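Local coordinates for protein inactive glucansucrase (Lactobacillus reuteri, PDB 5JBD) that is an inactive member of the glucansucrase group in glycosyl hydrolase family 70, built around a TIM-barrel-type core and carrying a bound calcium ion, at residues L353-R359 with Q443-Q449; I785-Y789 with T844-G850. All blocks are in the same frame, centred on the assembly; numbering follows the deposited sequence.

Interaction 1 (L353-R359 with Q443-Q449). With ACT (acetate ion), chain E.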
loop_
_atom_site.group_PDB
_atom_site.type_symbol
_atom_site.label_atom_id
_atom_site.label_comp_id
_atom_site.label_asym_id
_atom_site.label_seq_id
_atom_site.Cartn_x
_atom_site.Cartn_y
_atom_site.Cartn_z
ATOM N N LEU A 353 6.340 25.768 -0.060
ATOM C CA LEU A 353 5.117 26.372 -0.576
ATOM C C LEU A 353 3.836 26.014 0.182
ATOM O O LEU A 353 2.898 26.800 0.202
ATOM C CB LEU A 353 4.945 25.990 -2.051
ATOM C CG LEU A 353 6.035 26.468 -3.016
ATOM C CD1 LEU A 353 5.875 25.835 -4.389
ATOM C CD2 LEU A 353 6.030 27.980 -3.127
ATOM N N GLY A 354 3.793 24.828 0.779
ATOM C CA GLY A 354 2.555 24.263 1.308
ATOM C C GLY A 354 2.174 24.531 2.755
ATOM O O GLY A 354 1.000 24.372 3.119
ATOM N N ARG A 355 3.130 24.908 3.594
ATOM C CA ARG A 355 2.838 25.195 5.002
ATOM C C ARG A 355 2.103 26.529 5.155
ATOM O O ARG A 355 2.203 27.415 4.288
ATOM C CB ARG A 355 4.117 25.259 5.822
ATOM C CG ARG A 355 4.816 23.944 6.074
ATOM C CD ARG A 355 6.127 24.209 6.810
ATOM N NE ARG A 355 6.695 22.981 7.339
ATOM C CZ ARG A 355 7.991 22.663 7.390
ATOM N NH1 ARG A 355 8.945 23.486 6.947
ATOM N NH2 ARG A 355 8.335 21.463 7.886
ATOM N N ALA A 356 1.381 26.667 6.265
ATOM C CA ALA A 356 0.814 27.966 6.674
ATOM C C ALA A 356 1.903 28.918 7.182
ATOM O O ALA A 356 1.970 30.079 6.776
ATOM C CB ALA A 356 -0.232 27.766 7.762
ATOM N N ASN A 357 2.751 28.391 8.067
ATOM C CA ASN A 357 3.827 29.138 8.744
ATOM C C ASN A 357 5.143 28.369 8.649
ATOM O O ASN A 357 5.144 27.186 8.293
ATOM C CB ASN A 357 3.476 29.274 10.221
ATOM C CG ASN A 357 2.217 30.079 10.453
ATOM O OD1 ASN A 357 1.543 29.870 11.451
ATOM N ND2 ASN A 357 1.875 30.980 9.524
ATOM N N ASN A 358 6.250 29.026 9.000
ATOM C CA ASN A 358 7.574 28.377 9.037
ATOM C C ASN A 358 7.908 27.731 7.694
ATOM O O ASN A 358 8.359 26.582 7.643
ATOM C CB ASN A 358 7.647 27.325 10.167
ATOM C CG ASN A 358 7.567 27.954 11.555
ATOM O OD1 ASN A 358 8.351 28.850 11.906
ATOM N ND2 ASN A 358 6.607 27.491 12.353
ATOM N N ARG A 359 7.657 28.465 6.612
ATOM C CA ARG A 359 8.021 28.002 5.260
ATOM C C ARG A 359 9.532 28.054 5.079
ATOM O O ARG A 359 10.162 29.032 5.470
ATOM C CB ARG A 359 7.375 28.868 4.180
ATOM C CG ARG A 359 5.879 28.670 4.100
ATOM C CD ARG A 359 5.227 29.607 3.107
ATOM N NE ARG A 359 3.776 29.424 3.153
ATOM C CZ ARG A 359 2.857 30.249 2.651
ATOM N NH1 ARG A 359 3.191 31.352 1.993
ATOM N NH2 ARG A 359 1.569 29.938 2.796
ATOM N N GLN A 443 -3.049 21.851 1.885
ATOM C CA GLN A 443 -1.839 22.489 1.364
ATOM C C GLN A 443 -2.102 23.868 0.810
ATOM O O GLN A 443 -3.070 24.080 0.100
ATOM C CB GLN A 443 -1.228 21.619 0.249
ATOM C CG GLN A 443 -0.533 20.389 0.773
ATOM C CD GLN A 443 0.787 20.736 1.408
ATOM O OE1 GLN A 443 0.954 20.660 2.625
ATOM N NE2 GLN A 443 1.726 21.127 0.592
ATOM N N TYR A 444 -1.202 24.803 1.118
ATOM C CA TYR A 444 -1.158 26.101 0.449
ATOM C C TYR A 444 -0.476 25.966 -0.922
ATOM O O TYR A 444 0.291 25.030 -1.157
ATOM C CB TYR A 444 -0.387 27.108 1.300
ATOM C CG TYR A 444 -1.117 27.606 2.535
ATOM C CD1 TYR A 444 -1.309 26.782 3.645
ATOM C CD2 TYR A 444 -1.613 28.895 2.587
ATOM C CE1 TYR A 444 -1.997 27.232 4.766
ATOM C CE2 TYR A 444 -2.291 29.365 3.708
ATOM C CZ TYR A 444 -2.483 28.528 4.792
ATOM O OH TYR A 444 -3.161 29.001 5.908
ATOM N N ASN A 445 -0.771 26.906 -1.809
ATOM C CA ASN A 445 -0.071 27.057 -3.086
ATOM C C ASN A 445 -0.057 25.816 -3.979
ATOM O O ASN A 445 0.976 25.498 -4.586
ATOM C CB ASN A 445 1.384 27.530 -2.829
ATOM C CG ASN A 445 1.476 29.001 -2.465
ATOM O OD1 ASN A 445 1.029 29.901 -3.210
ATOM N ND2 ASN A 445 2.117 29.270 -1.344
ATOM N N VAL A 446 -1.187 25.114 -4.083
ATOM C CA VAL A 446 -1.235 23.903 -4.908
ATOM C C VAL A 446 -0.920 24.205 -6.389
ATOM O O VAL A 446 -0.109 23.488 -7.007
ATOM C CB VAL A 446 -2.553 23.111 -4.714
ATOM C CG1 VAL A 446 -2.648 21.942 -5.695
ATOM C CG2 VAL A 446 -2.616 22.578 -3.283
ATOM N N PRO A 447 -1.515 25.271 -6.955
ATOM C CA PRO A 447 -1.176 25.619 -8.339
ATOM C C PRO A 447 0.318 25.874 -8.580
ATOM O O PRO A 447 0.868 25.367 -9.558
ATOM C CB PRO A 447 -1.994 26.880 -8.596
ATOM C CG PRO A 447 -3.195 26.719 -7.723
ATOM C CD PRO A 447 -2.634 26.091 -6.462
ATOM N N ALA A 448 0.970 26.596 -7.676
ATOM C CA ALA A 448 2.415 26.840 -7.806
ATOM C C ALA A 448 3.248 25.558 -7.641
ATOM O O ALA A 448 4.267 25.389 -8.323
ATOM C CB ALA A 448 2.871 27.932 -6.824
ATOM N N GLN A 449 2.845 24.670 -6.735
ATOM C CA GLN A 449 3.532 23.397 -6.592
ATOM C C GLN A 449 3.518 22.661 -7.929
ATOM O O GLN A 449 4.564 22.178 -8.377
ATOM C CB GLN A 449 2.936 22.536 -5.482
ATOM C CG GLN A 449 3.239 23.071 -4.090
ATOM C CD GLN A 449 2.746 22.173 -2.970
ATOM O OE1 GLN A 449 3.130 21.001 -2.881
ATOM N NE2 GLN A 449 1.907 22.724 -2.090
HETATM C C ACT E . 4.997 19.936 9.534
HETATM O O ACT E . 6.096 19.573 9.998
HETATM O OXT ACT E . 4.898 20.428 8.391
HETATM C CH3 ACT E . 3.765 19.781 10.379
#
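Asn445 ND2 donates to Leu353 O over 3.0 Å, arriving in the carbonyl plane on a lone pair, and Leu353 O lies in the plane of the Asn445 side-chain amide. Asn445 CG stands anti to its carbonyl carbon (chi1 -76°), which turns ND2 to that oxygen. Beside it, Tyr444 N donates to Gly354 O, also over 3.0 Å. Asn445 OD1 accepts from Ser610 N, so the carboxamide ties the end of helix 343-354 to a third part of the chain. Arg359 folds back on its own turn: NE (2.8 Å) and NH2 point at Arg355 O in the guanidinium plane, fixing the group's rotation. Its NH1 and NH2 go on to Asn543 O and Ser610 OG, while Asn445 ND2 lies off-centre over one face, toward the rim. Arg355 NE reaches the acetate ion at OXT, 3.3 Å away and nearly straight (168°). The bonds of Asn445 and Tyr444 join the C-terminal end of helix 343-354 to the entry of helix 446-455, two helices of the barrel domain, beside the antiparallel sheet holding strands 537-542 and 612-618. The Tyr444 and Arg359 side chains cross at about a right angle, their flat groups inclined at 61°, Arg359 NH2 3.4 Å from Tyr444 CD2; Ala356 CB comes within 3.5 Å of Tyr444 CE1, and the hydroxyl is hydrogen-bonded to Lys439 O. Gly354 CA makes a CH···O contact to Tyr444 O, which also accepts from Gln449 NE2. Leu353 and Gln449 slide past each other in opposite directions, Leu353 CD1 3.8 Å from Gln449 CG, while Leu353 and Ala448 pack on Val541.

Interaction 2 (I785-Y789 with T844-G850)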
loop_
_atom_site.group_PDB
_atom_site.type_symbol
_atom_site.label_atom_id
_atom_site.label_comp_id
_atom_site.label_asym_id
_atom_site.label_seq_id
_atom_site.Cartn_x
_atom_site.Cartn_y
_atom_site.Cartn_z
ATOM N N ILE A 785 3.938 -21.081 19.277
ATOM C CA ILE A 785 2.990 -21.495 18.251
ATOM C C ILE A 785 1.802 -20.527 18.250
ATOM O O ILE A 785 1.210 -20.270 19.292
ATOM C CB ILE A 785 2.569 -22.979 18.412
ATOM C CG1 ILE A 785 3.807 -23.864 18.206
ATOM C CG2 ILE A 785 1.468 -23.318 17.413
ATOM C CD1 ILE A 785 3.577 -25.348 18.172
ATOM N N TYR A 786 1.461 -20.045 17.055
ATOM C CA TYR A 786 0.479 -18.989 16.821
ATOM C C TYR A 786 -0.344 -19.392 15.601
ATOM O O TYR A 786 0.216 -19.869 14.600
ATOM C CB TYR A 786 1.263 -17.694 16.519
ATOM C CG TYR A 786 0.479 -16.403 16.275
ATOM C CD1 TYR A 786 -0.333 -15.848 17.263
ATOM C CD2 TYR A 786 0.612 -15.692 15.070
ATOM C CE1 TYR A 786 -1.015 -14.647 17.049
ATOM C CE2 TYR A 786 -0.064 -14.488 14.848
ATOM C CZ TYR A 786 -0.871 -13.960 15.835
ATOM O OH TYR A 786 -1.554 -12.768 15.626
ATOM N N PHE A 787 -1.662 -19.212 15.672
ATOM C CA PHE A 787 -2.555 -19.674 14.610
ATOM C C PHE A 787 -2.878 -18.567 13.603
ATOM O O PHE A 787 -4.025 -18.151 13.439
ATOM C CB PHE A 787 -3.832 -20.282 15.213
ATOM C CG PHE A 787 -3.584 -21.443 16.143
ATOM C CD1 PHE A 787 -2.731 -22.489 15.782
ATOM C CD2 PHE A 787 -4.243 -21.525 17.361
ATOM C CE1 PHE A 787 -2.520 -23.568 16.632
ATOM C CE2 PHE A 787 -4.048 -22.608 18.209
ATOM C CZ PHE A 787 -3.183 -23.631 17.844
ATOM N N ALA A 788 -1.843 -18.110 12.902
ATOM C CA ALA A 788 -1.977 -17.003 11.955
ATOM C C ALA A 788 -2.781 -17.439 10.760
ATOM O O ALA A 788 -2.707 -18.607 10.351
ATOM C CB ALA A 788 -0.603 -16.530 11.495
ATOM N N TYR A 789 -3.551 -16.509 10.207
ATOM C CA TYR A 789 -4.139 -16.676 8.878
ATOM C C TYR A 789 -3.020 -16.483 7.857
ATOM O O TYR A 789 -2.451 -15.398 7.772
ATOM C CB TYR A 789 -5.279 -15.679 8.660
ATOM C CG TYR A 789 -6.498 -16.022 9.485
ATOM C CD1 TYR A 789 -6.615 -15.603 10.807
ATOM C CD2 TYR A 789 -7.506 -16.821 8.964
ATOM C CE1 TYR A 789 -7.725 -15.942 11.572
ATOM C CE2 TYR A 789 -8.631 -17.161 9.717
ATOM C CZ TYR A 789 -8.729 -16.723 11.021
ATOM O OH TYR A 789 -9.822 -17.062 11.773
ATOM N N THR A 844 4.005 -11.746 9.791
ATOM C CA THR A 844 2.755 -11.007 9.647
ATOM C C THR A 844 2.696 -9.907 10.678
ATOM O O THR A 844 3.279 -10.037 11.759
ATOM C CB THR A 844 1.503 -11.921 9.790
ATOM O OG1 THR A 844 0.298 -11.142 9.700
ATOM C CG2 THR A 844 1.504 -12.652 11.122
ATOM N N SER A 845 1.983 -8.827 10.353
ATOM C CA SER A 845 1.554 -7.881 11.370
ATOM C C SER A 845 0.597 -8.597 12.328
ATOM O O SER A 845 0.001 -9.608 11.971
ATOM C CB SER A 845 0.894 -6.642 10.763
ATOM O OG SER A 845 -0.110 -6.976 9.820
ATOM N N LEU A 846 0.486 -8.092 13.551
ATOM C CA LEU A 846 -0.305 -8.763 14.581
ATOM C C LEU A 846 -1.743 -8.894 14.087
ATOM O O LEU A 846 -2.304 -7.942 13.552
ATOM C CB LEU A 846 -0.251 -8.000 15.906
ATOM C CG LEU A 846 1.124 -7.664 16.492
ATOM C CD1 LEU A 846 0.973 -6.982 17.846
ATOM C CD2 LEU A 846 2.029 -8.885 16.589
ATOM N N GLN A 847 -2.328 -10.088 14.227
ATOM C CA GLN A 847 -3.634 -10.366 13.619
ATOM C C GLN A 847 -4.829 -10.237 14.568
ATOM O O GLN A 847 -5.965 -10.511 14.168
ATOM C CB GLN A 847 -3.607 -11.748 12.952
ATOM C CG GLN A 847 -2.646 -11.812 11.774
ATOM C CD GLN A 847 -2.806 -13.068 10.937
ATOM O OE1 GLN A 847 -3.541 -13.984 11.305
ATOM N NE2 GLN A 847 -2.087 -13.137 9.818
ATOM N N ASN A 848 -4.570 -9.819 15.809
ATOM C CA ASN A 848 -5.608 -9.581 16.821
ATOM C C ASN A 848 -6.395 -10.854 17.220
ATOM O O ASN A 848 -7.592 -10.783 17.462
ATOM C CB ASN A 848 -6.593 -8.479 16.366
ATOM C CG ASN A 848 -5.915 -7.146 16.087
ATOM O OD1 ASN A 848 -6.131 -6.543 15.041
ATOM N ND2 ASN A 848 -5.106 -6.680 17.018
ATOM N N ILE A 849 -5.704 -11.991 17.309
ATOM C CA ILE A 849 -6.328 -13.262 17.747
ATOM C C ILE A 849 -5.879 -13.773 19.120
ATOM O O ILE A 849 -6.632 -14.501 19.789
ATOM C CB ILE A 849 -6.152 -14.381 16.696
ATOM C CG1 ILE A 849 -4.673 -14.693 16.441
ATOM C CG2 ILE A 849 -6.852 -13.989 15.398
ATOM C CD1 ILE A 849 -4.445 -15.832 15.480
ATOM N N GLY A 850 -4.658 -13.433 19.520
ATOM C CA GLY A 850 -4.100 -13.820 20.810
ATOM C C GLY A 850 -2.960 -14.805 20.660
ATOM O O GLY A 850 -2.958 -15.623 19.736
HETATM O O HOH W 1 -2.738 -18.297 18.278
#
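With chi1 at -178°, Tyr786 swings its CG away from the backbone N and carries its ring across to the loop after strand 841-845, where OH accepts from Gln847 N over 3.1 Å. The Gln847 chain runs extended beyond CG and lays its amide alongside the backbone of Tyr789. There OE1 takes the N-H of Tyr789 N at 2.8 Å, in the carbonyl plane on a lone pair, while NE2 gives a nearly straight bond (168°) to Tyr789 O, 3.1 Å away. NE2 also donates to Thr844 OG1, so two acceptors share this one nitrogen; OG1 in turn donates to Ser845 O. The same OE1 lies at the edge of the Tyr789 ring, 3.5 Å from CD1.

Ile849 holds CG1 between the backbone N and the carbonyl carbon (chi1 61°), which brings CG1 to 3.7 Å from Tyr786 CE1 and sets CD1 over one face of that ring. CD1 is pressed tightly on Phe787 O, at 3.1 Å, where the strand kinks in an inverse gamma turn centred on Phe787. A water bridges Phe787 N to Gly850 O, and Gly850 O itself lies near the Tyr786 ring plane.

The contact bridges two strands of a six-stranded antiparallel sheet, across the intervening 193-197 and 758-767; 784-791 is an outermost strand. Glu172 holds the loop through both carboxylate oxygens: OE2 bonds to Tyr786 OH, Ile849 N and Gly850 N, and OE1 to Asn848 N. Since Gln847 OE1 faces the N-H of Tyr789 and NE2 its carbonyl, a turned-over amide would set like against like; Thr844 OG1, whose own hydrogen goes to Ser845 O, can accept from NE2, and the backbone of Tyr789 thus fixes the rotation of this carboxamide.

Interaction 1 closes along the chain before interaction 2 opens. Their centres are 43 Å apart, on opposite sides of the centre of the chain, and the nearest atoms are about 28 Å apart, so neither touches the other. Both belong to the family 70 part of the chain but to different regions of it. Interaction 1 joins two helices of the barrel domain next to an antiparallel sheet, whereas interaction 2 links strand 784-791 to the end of strand 841-845 and the loop after it. Strand 841-845 pairs with 242-244, which includes the calcium ligand Asp243. Each contact closes its own loop of the chain, 84 and 55 residues apart at the nearest ends.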